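Local coordinates for uncharacterized protein Atu1656 (PDB 2OJH) that is of unknown function but belongs to the TolB family and folds as a six-bladed beta-propeller, at residues I26-T31 with G283-Y288. Sequence-based numbering, arbitrary orientation.
Sequences IFNIRT and GDEFAY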
loop_
_atom_site.group_PDB
_atom_site.type_symbol
_atom_site.label_atom_id
_atom_site.label_comp_id
_atom_site.label_asym_id
_atom_site.label_seq_id
_atom_site.Cartn_x
_atom_site.Cartn_y
_atom_site.Cartn_z
ATOM N N ILE A 26 8.726 -12.541 2.807
ATOM C CA ILE A 26 8.938 -11.599 3.902
ATOM C C ILE A 26 10.419 -11.323 3.997
ATOM O O ILE A 26 11.221 -12.236 3.804
ATOM C CB ILE A 26 8.459 -12.240 5.208
ATOM C CG1 ILE A 26 6.923 -12.253 5.241
ATOM C CG2 ILE A 26 9.086 -11.540 6.415
ATOM C CD1 ILE A 26 6.382 -13.256 6.306
ATOM N N PHE A 27 10.790 -10.064 4.222
ATOM C CA PHE A 27 12.190 -9.702 4.381
ATOM C C PHE A 27 12.304 -9.043 5.748
ATOM O O PHE A 27 11.492 -8.164 6.113
ATOM C CB PHE A 27 12.605 -8.720 3.306
ATOM C CG PHE A 27 14.070 -8.362 3.319
ATOM C CD1 PHE A 27 14.999 -9.196 2.739
ATOM C CD2 PHE A 27 14.503 -7.155 3.884
ATOM C CE1 PHE A 27 16.381 -8.871 2.744
ATOM C CE2 PHE A 27 15.835 -6.809 3.892
ATOM C CZ PHE A 27 16.794 -7.668 3.310
ATOM N N ASN A 28 13.311 -9.482 6.496
ATOM C CA ASN A 28 13.580 -8.932 7.809
ATOM C C ASN A 28 14.692 -7.911 7.632
ATOM O O ASN A 28 15.796 -8.255 7.227
ATOM C CB ASN A 28 13.959 -10.049 8.793
ATOM C CG ASN A 28 14.238 -9.523 10.206
ATOM O OD1 ASN A 28 15.010 -8.586 10.383
ATOM N ND2 ASN A 28 13.613 -10.142 11.219
ATOM N N ILE A 29 14.401 -6.642 7.914
ATOM C CA ILE A 29 15.398 -5.602 7.725
ATOM C C ILE A 29 16.483 -5.550 8.807
ATOM O O ILE A 29 17.514 -4.909 8.612
ATOM C CB ILE A 29 14.763 -4.188 7.556
ATOM C CG1 ILE A 29 14.071 -3.721 8.852
ATOM C CG2 ILE A 29 13.812 -4.141 6.333
ATOM C CD1 ILE A 29 13.967 -2.130 8.957
ATOM N N ARG A 30 16.262 -6.225 9.931
ATOM C CA ARG A 30 17.264 -6.265 10.994
ATOM C C ARG A 30 18.353 -7.317 10.721
ATOM O O ARG A 30 19.539 -7.044 10.843
ATOM C CB ARG A 30 16.583 -6.531 12.350
ATOM C CG ARG A 30 15.423 -5.573 12.659
ATOM C CD ARG A 30 15.821 -4.100 12.488
ATOM N NE ARG A 30 14.691 -3.216 12.764
ATOM C CZ ARG A 30 14.678 -1.909 12.534
ATOM N NH1 ARG A 30 15.741 -1.298 12.016
ATOM N NH2 ARG A 30 13.595 -1.203 12.830
ATOM N N THR A 31 17.927 -8.519 10.353
ATOM C CA THR A 31 18.826 -9.652 10.114
ATOM C C THR A 31 19.181 -9.765 8.628
ATOM O O THR A 31 20.107 -10.490 8.259
ATOM C CB THR A 31 18.168 -10.955 10.535
ATOM O OG1 THR A 31 17.023 -11.158 9.713
ATOM C CG2 THR A 31 17.729 -10.919 12.009
ATOM N N GLY A 283 7.701 -3.948 13.092
ATOM C CA GLY A 283 8.579 -3.022 12.355
ATOM C C GLY A 283 9.941 -3.569 11.931
ATOM O O GLY A 283 10.792 -2.809 11.444
ATOM N N ASP A 284 10.149 -4.883 12.053
ATOM C CA ASP A 284 11.432 -5.487 11.662
ATOM C C ASP A 284 11.358 -6.189 10.320
ATOM O O ASP A 284 12.395 -6.483 9.717
ATOM C CB ASP A 284 11.896 -6.494 12.709
ATOM C CG ASP A 284 12.115 -5.839 14.071
ATOM O OD1 ASP A 284 12.559 -4.668 14.117
ATOM O OD2 ASP A 284 11.837 -6.502 15.069
ATOM N N GLU A 285 10.139 -6.441 9.859
ATOM C CA GLU A 285 9.947 -7.234 8.644
ATOM C C GLU A 285 8.835 -6.641 7.817
ATOM O O GLU A 285 7.900 -6.046 8.368
ATOM C CB GLU A 285 9.568 -8.686 8.979
ATOM C CG GLU A 285 10.561 -9.370 9.869
ATOM C CD GLU A 285 10.218 -10.818 10.191
ATOM O OE1 GLU A 285 9.038 -11.145 10.414
ATOM O OE2 GLU A 285 11.171 -11.607 10.267
ATOM N N PHE A 286 8.940 -6.788 6.503
ATOM C CA PHE A 286 7.799 -6.447 5.650
ATOM C C PHE A 286 7.468 -7.581 4.669
ATOM O O PHE A 286 8.362 -8.365 4.287
ATOM C CB PHE A 286 8.060 -5.106 4.937
ATOM C CG PHE A 286 9.236 -5.138 4.014
ATOM C CD1 PHE A 286 9.075 -5.629 2.734
ATOM C CD2 PHE A 286 10.489 -4.647 4.415
ATOM C CE1 PHE A 286 10.129 -5.688 1.853
ATOM C CE2 PHE A 286 11.578 -4.685 3.532
ATOM C CZ PHE A 286 11.406 -5.199 2.256
ATOM N N ALA A 287 6.190 -7.666 4.259
ATOM C CA ALA A 287 5.733 -8.617 3.259
ATOM C C ALA A 287 5.733 -7.949 1.870
ATOM O O ALA A 287 5.563 -6.729 1.762
ATOM C CB ALA A 287 4.299 -9.145 3.625
ATOM N N TYR A 288 5.964 -8.756 0.834
ATOM C CA TYR A 288 6.014 -8.291 -0.559
ATOM C C TYR A 288 5.774 -9.484 -1.504
ATOM O O TYR A 288 5.826 -10.649 -1.071
ATOM C CB TYR A 288 7.355 -7.584 -0.855
ATOM C CG TYR A 288 8.543 -8.517 -0.792
ATOM C CD1 TYR A 288 9.116 -8.869 0.438
ATOM C CD2 TYR A 288 9.083 -9.074 -1.969
ATOM C CE1 TYR A 288 10.195 -9.772 0.498
ATOM C CE2 TYR A 288 10.148 -9.971 -1.918
ATOM C CZ TYR A 288 10.708 -10.292 -0.682
ATOM O OH TYR A 288 11.730 -11.183 -0.620
HETATM O O HOH W 1 11.361 -2.558 15.074
#
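Phe27 and Phe286 form a hydrogen-bonded antiparallel pair, Phe27 N to Phe286 O at 3.0 Å and Phe286 N to Phe27 O at 2.9 Å; the N-to-C directions of 26-28 and 285-288 lie 157° apart. The non-hydrogen-bonded pairs Ile26–Ala287 and Asn28–Glu285 flank it. Beyond Asn28, where the strand ends, Ile29 N still donates to Asp284 O (2.7 Å).

On the Phe27 side of the sheet, Phe27 CB lies over one face of the Phe286 ring, offset toward its rim, a CH-pi contact 4.2 Å from the centroid. Ile29 CG2 meets that ring at its edge, 3.6 Å from Phe286 CE2. On the other side, Asn28 ND2 donates to Glu285 OE2 (3.0 Å), with amide and carboxylate nearly perpendicular. Asn28 CG stands anti to the backbone N (chi1 -179°); its OD1 accepts from Arg30 N, closing an Asx turn, and from Thr31 N, completing an Asx motif; together they restrain the amide's rotation. Arg30 NE donates to Asp284 OD1 (2.9 Å), a salt bridge with OD1 near the guanidinium plane and NE on the carboxylate's anti side, tilted from its plane; NH1 pairs with Asp229.

N-terminal strand 22-28 thus joins C-terminal strand 285-291 in one blade, the "Velcro" closure seen in many beta-propellers.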